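Local coordinates for protein diguanylate cyclase (Pseudomonas aeruginosa, PDB 5M3C) that is a two-domain protein that joins a GGDEF domain, holding GTP and a calcium ion, to an EAL domain with a calcium site of its own, at residues B[20-25]-B[137-142]; B[36-41]-B[88-93]; B[127-132]-B[159-164]; B[181-186]-B[235-240]. All coordinates share one frame; numbering follows the deposited sequence.

Contact 1: B[20-25]-B[137-142]; sequences RLNHAL and DDAPTL
Two helices of the GGDEF domain meet here on one face of its sheet: helix 14-31, passing through 20-25, and the first turn of helix 139-155, entered from the loop residues Asp137 and Asp138. Leu25 does most of the work. Its CD2 reaches the backbone where the second helix starts, 3.6 Å from Ala139 N, while its CD1 meets Leu142 CD1 tip to tip at 3.8 Å. One turn earlier, Leu21 carries CG anti to its backbone N (chi1 176°), which brings CD2 to 3.8 Å from Ala139 CB. In this alpha/beta domain the helix pair rests on the sheet, and Leu25 and Leu142 both touch Phe132 of strand 119-132. Ala139 suits the crossing because its single methyl lets Asn22 CA and Ala139 CA come within 6.2 Å. Nearer solvent, Asn22 OD1 lies 3.5 Å from Ala139 CB, a van der Waals approach by a polar residue that can also face solvent. Asp138 occupies the N-cap position of helix 139-155 without a capping bond from its side chain; its OD1 instead accepts a hydrogen bond from Thr141 OG1 at 2.8 Å, met from above the carboxylate plane.

Contact 2: B[36-41]-B[88-93]; sequences AVLFID and ILLPGL. With CA (calcium ion), chain G.
Alternate side chains of two antiparallel strands, 35-43 and 85-90 in the central sheet of the GGDEF domain, divide between its two faces, and the beta-branched and leucine residues suit burial on both. Ala36, Leu38, Ile40, Ile88 and Leu90 share one face, covered in part by helix 96-108. Here Ile40 and Ile88 cross obliquely, each with CG1 anti to its carbonyl carbon, and their CD1 atoms meet at 3.4 Å. Leu38 crosses Leu90 in the same oblique manner, CD1 to CD1 at 4.0 Å. Ala36, small enough to leave room for larger neighbours, sets its CB 4.1 Å from CD1 of Leu93, which returns from the loop after the strand. On the other face Val37 and Leu89 form a non-hydrogen-bonded pair; Leu89 swings CG anti to its backbone N (chi1 -176°), and its CD2 comes 4.2 Å from Val37 CG2.

The flanking pairs, Ala36 with Leu90 and Leu38 with Ile88, are hydrogen-bonded in both directions. The straightest bond, at 169°, runs 2.8 Å from Leu90 N to Ala36 O in the carbonyl plane. Further along, strand 35-43 carries Asp41 to the GTP pocket. Leu42 and Asp84 help complete the metal site there, and Asp41 OD1 binds the calcium ion at 2.2 Å.

Contact 3: B[127-132]-B[159-164]; sequences VGIALF and SRIEYY
Ile129 pairs with Tyr163 at the C-terminal end of the parallel ladder between strands 119-132 and 161-163, the two strands of a beta-alpha-beta unit linked through helix 139-155. Its CB sits 3.9 Å from CD2 of Tyr163. From there the branches part. CG2, anti to the backbone N, lies 3.8 Å from Tyr163 CE2, while CG1, anti to the carbonyl carbon, passes 3.7 Å from Glu162 O on its way toward Ile161. The tip, CD1, fits between both neighbours: it touches Ile161 CG2 at 3.5 Å and stands over one face of the Tyr163 ring, 3.7 Å from the ring centroid and 20° off its normal, a CH-pi contact. A branched aliphatic suits this place because the longer arm reaches both the ring and Ile161 while CG2 backs the ring.

The backbones interlock as parallel strands do, Ile129 N donating to Glu162 O and Val127 O accepting from Glu162 N at 2.8 Å; the last link, Tyr164 N to Ile129 O, is weak. On the opposite face from Ile129, Glu162 OE2 is gripped side-on by Arg160 NE and NH2, with OE2 lying in the guanidinium plane, and forms a further salt bridge with Arg156. Three nitrogens from two arginines thus converge on one oxygen, which would be expected to keep the carboxylate ionised.

Contact 4: B[181-186]-B[235-240]; sequences ELRRAL and CGLILP
Helix 168-187, in its last turns, runs past the bend where helix 225-234 gives way to helix 238-259, bringing Arg183 CA to 7.5 Å from Leu237 CA. Both segments belong to the EAL domain, and the contact packs one helix against the junction of two others. Gly236 takes a positive phi of 56° in this bend, a backbone shape that glycine adopts readily, and Leu237 follows at the N-cap position of helix 238-259, its side chain turned toward helix 168-187.

The side chain of Leu237, with CG anti to its carbonyl carbon, is shared between two neighbours. Its CD1 slides past Leu182, which points the opposite way and offers CD2 at 3.6 Å. Leu182 is well placed for this as a buried leucine: it also touches Leu231 and Ala232 of helix 225-234 and Trp215 of strand 206-217. The other branch, Leu237 CD2, lies under one face of the Arg183 guanidinium, offset toward its rim and 3.4 Å from NH2. Arginine suits the exposed margin, since its chain, bent at chi3 (-86°), can lay the flat, poorly hydrated face of its guanidinium over the leucine while the N-H groups point outward. The charge itself is matched within the helix, by a salt bridge from Arg183 NH1 to Glu179. A turn after Arg183, Leu186 crosses Pro240 at about a right angle. Pro240 lacks an amide hydrogen, which costs nothing in the first turn of a helix, where no i-4 carbonyl of the helix is on offer, and its CB meets Leu186 CD2 at 3.6 Å.

From the N terminus, helix 14-31 opens contact 1, which closes only at the start of helix 139-155. Contact 2 forms and closes within that long span, pairing strand 35-43 with strand 85-90. Contact 3 crosses contact 1: it opens on strand 119-132 before contact 1 closes and ends on strand 161-163. Contacts 2 and 3 extend one sheet, since strands 35-43 and 119-132 are neighbours and Val37 N lies 2.7 Å from Ala130 O. Contact 1 lays its helices on that sheet, Leu21 reaching both Val37 and Leu89. Contact 4 comes later in series, within the EAL domain, its centre about 29 Å from that of contact 3.

Contact 1: B[20-25]-B[137-142]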
loop_
_atom_site.group_PDB
_atom_site.type_symbol
_atom_site.label_atom_id
_atom_site.label_comp_id
_atom_site.label_asym_id
_atom_site.label_seq_id
_atom_site.Cartn_x
_atom_site.Cartn_y
_atom_site.Cartn_z
ATOM N N ARG B 20 38.129 1.755 -31.352
ATOM C CA ARG B 20 38.706 2.087 -30.054
ATOM C C ARG B 20 38.534 0.948 -29.057
ATOM O O ARG B 20 39.346 0.788 -28.146
ATOM C CB ARG B 20 38.102 3.383 -29.515
ATOM C CG ARG B 20 38.766 4.614 -30.107
ATOM C CD ARG B 20 37.811 5.780 -30.287
ATOM N NE ARG B 20 37.705 6.601 -29.088
ATOM C CZ ARG B 20 37.404 7.895 -29.095
ATOM N NH1 ARG B 20 37.186 8.525 -30.240
ATOM N NH2 ARG B 20 37.327 8.561 -27.957
ATOM N N LEU B 21 37.483 0.154 -29.234
ATOM C CA LEU B 21 37.314 -1.050 -28.426
ATOM C C LEU B 21 38.310 -2.122 -28.867
ATOM O O LEU B 21 38.952 -2.770 -28.034
ATOM C CB LEU B 21 35.884 -1.583 -28.534
ATOM C CG LEU B 21 35.597 -2.904 -27.812
ATOM C CD1 LEU B 21 36.050 -2.863 -26.360
ATOM C CD2 LEU B 21 34.117 -3.238 -27.891
ATOM N N ASN B 22 38.435 -2.299 -30.180
ATOM C CA ASN B 22 39.394 -3.246 -30.740
ATOM C C ASN B 22 40.813 -2.927 -30.287
ATOM O O ASN B 22 41.541 -3.816 -29.848
ATOM C CB ASN B 22 39.322 -3.250 -32.268
ATOM C CG ASN B 22 38.198 -4.120 -32.799
ATOM O OD1 ASN B 22 37.731 -5.036 -32.120
ATOM N ND2 ASN B 22 37.765 -3.842 -34.023
ATOM N N HIS B 23 41.206 -1.660 -30.390
ATOM C CA HIS B 23 42.544 -1.256 -29.962
ATOM C C HIS B 23 42.763 -1.562 -28.481
ATOM O O HIS B 23 43.819 -2.062 -28.095
ATOM C CB HIS B 23 42.781 0.232 -30.225
ATOM C CG HIS B 23 44.058 0.749 -29.636
ATOM N ND1 HIS B 23 45.297 0.311 -30.049
ATOM C CD2 HIS B 23 44.287 1.665 -28.665
ATOM C CE1 HIS B 23 46.235 0.934 -29.358
ATOM N NE2 HIS B 23 45.648 1.763 -28.512
ATOM N N ALA B 24 41.764 -1.259 -27.660
ATOM C CA ALA B 24 41.850 -1.497 -26.222
ATOM C C ALA B 24 42.049 -2.979 -25.929
ATOM O O ALA B 24 42.859 -3.355 -25.077
ATOM C CB ALA B 24 40.598 -0.988 -25.530
ATOM N N LEU B 25 41.302 -3.818 -26.640
ATOM C CA LEU B 25 41.426 -5.260 -26.483
ATOM C C LEU B 25 42.857 -5.712 -26.736
ATOM O O LEU B 25 43.399 -6.526 -25.988
ATOM C CB LEU B 25 40.462 -5.986 -27.424
ATOM C CG LEU B 25 39.099 -6.365 -26.831
ATOM C CD1 LEU B 25 38.654 -5.385 -25.755
ATOM C CD2 LEU B 25 38.052 -6.479 -27.931
ATOM N N ASP B 137 36.551 -11.596 -25.376
ATOM C CA ASP B 137 37.839 -11.078 -25.831
ATOM C C ASP B 137 37.765 -10.422 -27.209
ATOM O O ASP B 137 38.796 -10.080 -27.789
ATOM C CB ASP B 137 38.887 -12.192 -25.862
ATOM C CG ASP B 137 40.278 -11.669 -26.184
ATOM O OD1 ASP B 137 40.643 -10.589 -25.670
ATOM O OD2 ASP B 137 41.003 -12.336 -26.957
ATOM N N ASP B 138 36.556 -10.253 -27.738
ATOM C CA ASP B 138 36.375 -9.518 -28.993
ATOM C C ASP B 138 35.193 -8.551 -28.909
ATOM O O ASP B 138 34.324 -8.690 -28.050
ATOM C CB ASP B 138 36.202 -10.476 -30.175
ATOM C CG ASP B 138 34.904 -11.252 -30.115
ATOM O OD1 ASP B 138 34.587 -11.794 -29.037
ATOM O OD2 ASP B 138 34.206 -11.328 -31.148
ATOM N N ALA B 139 35.173 -7.580 -29.817
ATOM C CA ALA B 139 34.214 -6.473 -29.768
ATOM C C ALA B 139 32.745 -6.905 -29.815
ATOM O O ALA B 139 31.946 -6.488 -28.972
ATOM C CB ALA B 139 34.503 -5.486 -30.892
ATOM N N PRO B 140 32.378 -7.729 -30.810
ATOM C CA PRO B 140 30.982 -8.154 -30.969
ATOM C C PRO B 140 30.386 -8.835 -29.732
ATOM O O PRO B 140 29.265 -8.513 -29.328
ATOM C CB PRO B 140 31.045 -9.140 -32.140
ATOM C CG PRO B 140 32.267 -8.753 -32.904
ATOM C CD PRO B 140 33.243 -8.257 -31.881
ATOM N N THR B 141 31.130 -9.762 -29.133
ATOM C CA THR B 141 30.607 -10.526 -27.998
ATOM C C THR B 141 30.535 -9.670 -26.734
ATOM O O THR B 141 29.654 -9.867 -25.893
ATOM C CB THR B 141 31.439 -11.791 -27.700
ATOM O OG1 THR B 141 32.668 -11.424 -27.067
ATOM C CG2 THR B 141 31.721 -12.577 -28.979
ATOM N N LEU B 142 31.461 -8.724 -26.603
ATOM C CA LEU B 142 31.446 -7.799 -25.477
ATOM C C LEU B 142 30.229 -6.891 -25.568
ATOM O O LEU B 142 29.525 -6.678 -24.575
ATOM C CB LEU B 142 32.730 -6.968 -25.429
ATOM C CG LEU B 142 33.950 -7.685 -24.841
ATOM C CD1 LEU B 142 35.187 -6.800 -24.915
ATOM C CD2 LEU B 142 33.686 -8.115 -23.404
#

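Contact 2: B[36-41]-B[88-93]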
loop_
_atom_site.group_PDB
_atom_site.type_symbol
_atom_site.label_atom_id
_atom_site.label_comp_id
_atom_site.label_asym_id
_atom_site.label_seq_id
_atom_site.Cartn_x
_atom_site.Cartn_y
_atom_site.Cartn_z
ATOM N N ALA B 36 36.179 -2.675 -19.253
ATOM C CA ALA B 36 34.728 -2.744 -19.175
ATOM C C ALA B 36 34.034 -2.064 -20.347
ATOM O O ALA B 36 34.489 -1.043 -20.854
ATOM C CB ALA B 36 34.249 -2.133 -17.868
ATOM N N VAL B 37 32.924 -2.658 -20.764
ATOM C CA VAL B 37 32.026 -2.059 -21.734
ATOM C C VAL B 37 30.662 -1.922 -21.074
ATOM O O VAL B 37 30.118 -2.901 -20.557
ATOM C CB VAL B 37 31.883 -2.931 -22.992
ATOM C CG1 VAL B 37 30.851 -2.332 -23.935
ATOM C CG2 VAL B 37 33.227 -3.080 -23.688
ATOM N N LEU B 38 30.124 -0.706 -21.077
ATOM C CA LEU B 38 28.839 -0.431 -20.440
ATOM C C LEU B 38 27.779 -0.080 -21.473
ATOM O O LEU B 38 27.992 0.780 -22.325
ATOM C CB LEU B 38 28.969 0.712 -19.427
ATOM C CG LEU B 38 29.541 0.338 -18.053
ATOM C CD1 LEU B 38 30.911 -0.308 -18.188
ATOM C CD2 LEU B 38 29.621 1.552 -17.142
ATOM N N PHE B 39 26.635 -0.753 -21.382
ATOM C CA PHE B 39 25.507 -0.516 -22.278
ATOM C C PHE B 39 24.402 0.236 -21.547
ATOM O O PHE B 39 23.852 -0.264 -20.560
ATOM C CB PHE B 39 24.960 -1.846 -22.789
ATOM C CG PHE B 39 24.223 -1.736 -24.090
ATOM C CD1 PHE B 39 23.008 -1.082 -24.159
ATOM C CD2 PHE B 39 24.745 -2.296 -25.244
ATOM C CE1 PHE B 39 22.328 -0.982 -25.358
ATOM C CE2 PHE B 39 24.073 -2.199 -26.445
ATOM C CZ PHE B 39 22.861 -1.542 -26.503
ATOM N N ILE B 40 24.077 1.431 -22.035
ATOM C CA ILE B 40 23.080 2.283 -21.383
ATOM C C ILE B 40 21.895 2.587 -22.293
ATOM O O ILE B 40 22.049 3.227 -23.326
ATOM C CB ILE B 40 23.686 3.626 -20.946
ATOM C CG1 ILE B 40 24.792 3.399 -19.911
ATOM C CG2 ILE B 40 22.599 4.534 -20.392
ATOM C CD1 ILE B 40 25.472 4.672 -19.453
ATOM N N ASP B 41 20.709 2.146 -21.885
ATOM C CA ASP B 41 19.493 2.347 -22.663
ATOM C C ASP B 41 18.500 3.185 -21.864
ATOM O O ASP B 41 18.072 2.784 -20.782
ATOM C CB ASP B 41 18.881 0.990 -23.019
ATOM C CG ASP B 41 17.726 1.101 -23.999
ATOM O OD1 ASP B 41 16.961 2.083 -23.916
ATOM O OD2 ASP B 41 17.575 0.198 -24.850
ATOM N N ILE B 88 29.630 2.608 -23.683
ATOM C CA ILE B 88 30.779 3.205 -23.022
ATOM C C ILE B 88 31.911 2.202 -22.857
ATOM O O ILE B 88 31.675 1.010 -22.660
ATOM C CB ILE B 88 30.385 3.748 -21.637
ATOM C CG1 ILE B 88 29.323 4.837 -21.785
ATOM C CG2 ILE B 88 31.598 4.300 -20.905
ATOM C CD1 ILE B 88 28.681 5.244 -20.478
ATOM N N LEU B 89 33.142 2.701 -22.933
ATOM C CA LEU B 89 34.329 1.864 -22.833
ATOM C C LEU B 89 35.240 2.392 -21.729
ATOM O O LEU B 89 35.511 3.589 -21.654
ATOM C CB LEU B 89 35.055 1.834 -24.186
ATOM C CG LEU B 89 36.302 0.962 -24.410
ATOM C CD1 LEU B 89 37.574 1.782 -24.249
ATOM C CD2 LEU B 89 36.336 -0.268 -23.515
ATOM N N LEU B 90 35.682 1.488 -20.861
ATOM C CA LEU B 90 36.633 1.812 -19.806
ATOM C C LEU B 90 37.891 0.975 -20.026
ATOM O O LEU B 90 37.964 -0.177 -19.589
ATOM C CB LEU B 90 36.023 1.533 -18.432
ATOM C CG LEU B 90 34.663 2.191 -18.170
ATOM C CD1 LEU B 90 34.104 1.738 -16.831
ATOM C CD2 LEU B 90 34.755 3.709 -18.219
ATOM N N PRO B 91 38.886 1.563 -20.710
ATOM C CA PRO B 91 40.062 0.889 -21.267
ATOM C C PRO B 91 41.038 0.407 -20.210
ATOM O O PRO B 91 41.464 -0.751 -20.235
ATOM C CB PRO B 91 40.730 1.975 -22.130
ATOM C CG PRO B 91 39.849 3.177 -22.068
ATOM C CD PRO B 91 38.967 3.021 -20.874
ATOM N N GLY B 92 41.399 1.301 -19.300
ATOM C CA GLY B 92 42.331 0.969 -18.240
ATOM C C GLY B 92 41.635 0.963 -16.900
ATOM O O GLY B 92 41.124 1.990 -16.450
ATOM N N LEU B 93 41.602 -0.206 -16.269
ATOM C CA LEU B 93 41.056 -0.349 -14.930
ATOM C C LEU B 93 42.104 -1.014 -14.059
ATOM O O LEU B 93 42.738 -1.982 -14.482
ATOM C CB LEU B 93 39.799 -1.220 -14.941
ATOM C CG LEU B 93 38.508 -0.692 -15.569
ATOM C CD1 LEU B 93 37.401 -1.703 -15.319
ATOM C CD2 LEU B 93 38.118 0.670 -15.019
HETATM CA CA CA G . 14.807 2.693 -24.067
#

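Contact 3: B[127-132]-B[159-164]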
loop_
_atom_site.group_PDB
_atom_site.type_symbol
_atom_site.label_atom_id
_atom_site.label_comp_id
_atom_site.label_asym_id
_atom_site.label_seq_id
_atom_site.Cartn_x
_atom_site.Cartn_y
_atom_site.Cartn_z
ATOM N N VAL B 127 21.416 0.081 -17.042
ATOM C CA VAL B 127 22.810 -0.102 -17.414
ATOM C C VAL B 127 23.256 -1.552 -17.302
ATOM O O VAL B 127 23.078 -2.196 -16.265
ATOM C CB VAL B 127 23.737 0.762 -16.539
ATOM C CG1 VAL B 127 25.168 0.685 -17.048
ATOM C CG2 VAL B 127 23.254 2.204 -16.517
ATOM N N GLY B 128 23.845 -2.055 -18.382
ATOM C CA GLY B 128 24.415 -3.396 -18.386
ATOM C C GLY B 128 25.920 -3.296 -18.458
ATOM O O GLY B 128 26.448 -2.429 -19.149
ATOM N N ILE B 129 26.619 -4.171 -17.742
ATOM C CA ILE B 129 28.082 -4.139 -17.729
ATOM C C ILE B 129 28.685 -5.431 -18.264
ATOM O O ILE B 129 28.279 -6.522 -17.868
ATOM C CB ILE B 129 28.636 -3.913 -16.309
ATOM C CG1 ILE B 129 27.936 -2.733 -15.637
ATOM C CG2 ILE B 129 30.137 -3.669 -16.360
ATOM C CD1 ILE B 129 28.375 -2.504 -14.207
ATOM N N ALA B 130 29.660 -5.302 -19.160
ATOM C CA ALA B 130 30.418 -6.457 -19.632
ATOM C C ALA B 130 31.903 -6.203 -19.435
ATOM O O ALA B 130 32.431 -5.211 -19.922
ATOM C CB ALA B 130 30.120 -6.729 -21.097
ATOM N N LEU B 131 32.572 -7.098 -18.716
ATOM C CA LEU B 131 33.998 -6.952 -18.441
ATOM C C LEU B 131 34.824 -7.765 -19.426
ATOM O O LEU B 131 34.397 -8.830 -19.866
ATOM C CB LEU B 131 34.311 -7.418 -17.017
ATOM C CG LEU B 131 33.794 -6.538 -15.878
ATOM C CD1 LEU B 131 33.757 -7.318 -14.574
ATOM C CD2 LEU B 131 34.648 -5.289 -15.732
ATOM N N PHE B 132 36.003 -7.261 -19.778
ATOM C CA PHE B 132 36.951 -8.057 -20.550
ATOM C C PHE B 132 38.255 -8.234 -19.778
ATOM O O PHE B 132 38.702 -7.318 -19.079
ATOM C CB PHE B 132 37.201 -7.470 -21.948
ATOM C CG PHE B 132 37.681 -6.044 -21.953
ATOM C CD1 PHE B 132 36.776 -4.995 -21.994
ATOM C CD2 PHE B 132 39.035 -5.753 -21.968
ATOM C CE1 PHE B 132 37.214 -3.683 -22.025
ATOM C CE2 PHE B 132 39.478 -4.443 -21.997
ATOM C CZ PHE B 132 38.568 -3.406 -22.028
ATOM N N SER B 159 16.217 1.927 -13.839
ATOM C CA SER B 159 17.074 2.868 -13.136
ATOM C C SER B 159 18.065 2.090 -12.273
ATOM O O SER B 159 18.385 2.497 -11.156
ATOM C CB SER B 159 16.226 3.804 -12.274
ATOM O OG SER B 159 17.002 4.874 -11.764
ATOM N N ARG B 160 18.542 0.966 -12.805
ATOM C CA ARG B 160 19.429 0.071 -12.070
ATOM C C ARG B 160 20.612 -0.366 -12.933
ATOM O O ARG B 160 20.675 -0.058 -14.123
ATOM C CB ARG B 160 18.658 -1.164 -11.588
ATOM C CG ARG B 160 18.159 -2.058 -12.712
ATOM C CD ARG B 160 17.407 -3.271 -12.190
ATOM N NE ARG B 160 18.237 -4.103 -11.325
ATOM C CZ ARG B 160 18.099 -4.189 -10.005
ATOM N NH1 ARG B 160 17.154 -3.497 -9.380
ATOM N NH2 ARG B 160 18.906 -4.973 -9.304
ATOM N N ILE B 161 21.539 -1.090 -12.318
ATOM C CA ILE B 161 22.729 -1.588 -12.998
ATOM C C ILE B 161 22.789 -3.107 -12.882
ATOM O O ILE B 161 22.419 -3.665 -11.853
ATOM C CB ILE B 161 24.004 -0.971 -12.390
ATOM C CG1 ILE B 161 24.039 0.531 -12.677
ATOM C CG2 ILE B 161 25.251 -1.638 -12.946
ATOM C CD1 ILE B 161 25.148 1.278 -11.965
ATOM N N GLU B 162 23.239 -3.775 -13.940
ATOM C CA GLU B 162 23.394 -5.227 -13.895
ATOM C C GLU B 162 24.668 -5.701 -14.581
ATOM O O GLU B 162 25.078 -5.160 -15.608
ATOM C CB GLU B 162 22.186 -5.915 -14.528
ATOM C CG GLU B 162 20.905 -5.791 -13.718
ATOM C CD GLU B 162 20.959 -6.546 -12.402
ATOM O OE1 GLU B 162 21.527 -7.660 -12.371
ATOM O OE2 GLU B 162 20.423 -6.029 -11.401
ATOM N N TYR B 163 25.288 -6.721 -13.996
ATOM C CA TYR B 163 26.466 -7.345 -14.586
ATOM C C TYR B 163 26.064 -8.513 -15.471
ATOM O O TYR B 163 24.987 -9.088 -15.312
ATOM C CB TYR B 163 27.429 -7.826 -13.499
ATOM C CG TYR B 163 28.293 -6.725 -12.942
ATOM C CD1 TYR B 163 27.871 -5.967 -11.861
ATOM C CD2 TYR B 163 29.528 -6.432 -13.507
ATOM C CE1 TYR B 163 28.655 -4.952 -11.350
ATOM C CE2 TYR B 163 30.320 -5.417 -13.003
ATOM C CZ TYR B 163 29.878 -4.681 -11.924
ATOM O OH TYR B 163 30.655 -3.668 -11.411
ATOM N N TYR B 164 26.941 -8.859 -16.405
ATOM C CA TYR B 164 26.685 -9.963 -17.311
ATOM C C TYR B 164 26.781 -11.286 -16.566
ATOM O O TYR B 164 27.524 -11.407 -15.596
ATOM C CB TYR B 164 27.679 -9.944 -18.474
ATOM C CG TYR B 164 27.539 -11.134 -19.395
ATOM C CD1 TYR B 164 26.419 -11.279 -20.206
ATOM C CD2 TYR B 164 28.519 -12.115 -19.451
ATOM C CE1 TYR B 164 26.282 -12.366 -21.047
ATOM C CE2 TYR B 164 28.391 -13.207 -20.291
ATOM C CZ TYR B 164 27.269 -13.328 -21.086
ATOM O OH TYR B 164 27.131 -14.410 -21.924
#

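Contact 4: B[181-186]-B[235-240]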
loop_
_atom_site.group_PDB
_atom_site.type_symbol
_atom_site.label_atom_id
_atom_site.label_comp_id
_atom_site.label_asym_id
_atom_site.label_seq_id
_atom_site.Cartn_x
_atom_site.Cartn_y
_atom_site.Cartn_z
ATOM N N GLU B 181 5.380 -13.914 -30.266
ATOM C CA GLU B 181 4.453 -15.030 -30.282
ATOM C C GLU B 181 3.126 -14.655 -29.636
ATOM O O GLU B 181 2.066 -15.033 -30.129
ATOM C CB GLU B 181 5.065 -16.248 -29.594
ATOM C CG GLU B 181 6.161 -16.919 -30.409
ATOM C CD GLU B 181 5.793 -17.068 -31.875
ATOM O OE1 GLU B 181 5.981 -16.103 -32.644
ATOM O OE2 GLU B 181 5.320 -18.155 -32.263
ATOM N N LEU B 182 3.180 -13.907 -28.539
ATOM C CA LEU B 182 1.956 -13.442 -27.900
ATOM C C LEU B 182 1.222 -12.513 -28.853
ATOM O O LEU B 182 0.017 -12.654 -29.073
ATOM C CB LEU B 182 2.259 -12.720 -26.584
ATOM C CG LEU B 182 1.041 -12.236 -25.786
ATOM C CD1 LEU B 182 0.103 -13.383 -25.441
ATOM C CD2 LEU B 182 1.485 -11.523 -24.518
ATOM N N ARG B 183 1.965 -11.573 -29.429
ATOM C CA ARG B 183 1.393 -10.607 -30.359
ATOM C C ARG B 183 0.689 -11.329 -31.504
ATOM O O ARG B 183 -0.402 -10.938 -31.918
ATOM C CB ARG B 183 2.482 -9.672 -30.904
ATOM C CG ARG B 183 2.042 -8.219 -31.027
ATOM C CD ARG B 183 3.188 -7.298 -31.418
ATOM N NE ARG B 183 3.960 -6.836 -30.263
ATOM C CZ ARG B 183 3.615 -5.810 -29.486
ATOM N NH1 ARG B 183 4.384 -5.461 -28.460
ATOM N NH2 ARG B 183 2.498 -5.131 -29.729
ATOM N N ARG B 184 1.316 -12.389 -32.006
ATOM C CA ARG B 184 0.734 -13.193 -33.080
ATOM C C ARG B 184 -0.493 -13.963 -32.612
ATOM O O ARG B 184 -1.554 -13.894 -33.233
ATOM C CB ARG B 184 1.770 -14.172 -33.621
ATOM C CG ARG B 184 2.847 -13.504 -34.455
ATOM C CD ARG B 184 3.913 -14.486 -34.899
ATOM N NE ARG B 184 4.394 -14.152 -36.234
ATOM C CZ ARG B 184 3.892 -14.659 -37.357
ATOM N NH1 ARG B 184 2.900 -15.542 -37.313
ATOM N NH2 ARG B 184 4.390 -14.291 -38.530
ATOM N N ALA B 185 -0.334 -14.697 -31.517
ATOM C CA ALA B 185 -1.404 -15.520 -30.968
ATOM C C ALA B 185 -2.647 -14.682 -30.718
ATOM O O ALA B 185 -3.779 -15.117 -30.968
ATOM C CB ALA B 185 -0.944 -16.173 -29.675
ATOM N N LEU B 186 -2.420 -13.473 -30.219
ATOM C CA LEU B 186 -3.498 -12.544 -29.940
ATOM C C LEU B 186 -4.170 -12.122 -31.247
ATOM O O LEU B 186 -5.388 -11.965 -31.315
ATOM C CB LEU B 186 -2.933 -11.323 -29.215
ATOM C CG LEU B 186 -3.802 -10.657 -28.153
ATOM C CD1 LEU B 186 -4.469 -11.691 -27.258
ATOM C CD2 LEU B 186 -2.950 -9.705 -27.327
ATOM N N CYS B 235 5.143 -5.601 -21.969
ATOM C CA CYS B 235 5.202 -5.107 -23.348
ATOM C C CYS B 235 3.848 -4.630 -23.875
ATOM O O CYS B 235 3.582 -4.691 -25.073
ATOM C CB CYS B 235 5.790 -6.172 -24.275
ATOM S SG CYS B 235 4.790 -7.667 -24.428
ATOM N N GLY B 236 2.996 -4.159 -22.969
ATOM C CA GLY B 236 1.749 -3.488 -23.341
ATOM C C GLY B 236 0.826 -4.300 -24.229
ATOM O O GLY B 236 0.434 -3.850 -25.305
ATOM N N LEU B 237 0.472 -5.498 -23.778
ATOM C CA LEU B 237 -0.458 -6.350 -24.509
ATOM C C LEU B 237 -1.631 -6.772 -23.635
ATOM O O LEU B 237 -2.501 -7.522 -24.077
ATOM C CB LEU B 237 0.263 -7.589 -25.043
ATOM C CG LEU B 237 1.261 -7.322 -26.171
ATOM C CD1 LEU B 237 2.019 -8.589 -26.537
ATOM C CD2 LEU B 237 0.557 -6.752 -27.394
ATOM N N ILE B 238 -1.660 -6.276 -22.401
ATOM C CA ILE B 238 -2.687 -6.666 -21.441
ATOM C C ILE B 238 -4.067 -6.155 -21.855
ATOM O O ILE B 238 -5.064 -6.859 -21.701
ATOM C CB ILE B 238 -2.349 -6.176 -20.015
ATOM C CG1 ILE B 238 -3.302 -6.799 -18.991
ATOM C CG2 ILE B 238 -2.408 -4.657 -19.930
ATOM C CD1 ILE B 238 -3.171 -8.301 -18.857
ATOM N N LEU B 239 -4.126 -4.936 -22.384
ATOM C CA LEU B 239 -5.396 -4.376 -22.833
ATOM C C LEU B 239 -5.953 -5.188 -24.004
ATOM O O LEU B 239 -7.113 -5.595 -23.974
ATOM C CB LEU B 239 -5.247 -2.896 -23.201
ATOM C CG LEU B 239 -4.885 -1.965 -22.037
ATOM C CD1 LEU B 239 -4.800 -0.520 -22.507
ATOM C CD2 LEU B 239 -5.881 -2.097 -20.895
ATOM N N PRO B 240 -5.124 -5.438 -25.032
ATOM C CA PRO B 240 -5.530 -6.333 -26.118
ATOM C C PRO B 240 -5.902 -7.728 -25.612
ATOM O O PRO B 240 -6.847 -8.341 -26.115
ATOM C CB PRO B 240 -4.280 -6.410 -27.000
ATOM C CG PRO B 240 -3.519 -5.167 -26.710
ATOM C CD PRO B 240 -3.803 -4.830 -25.278
#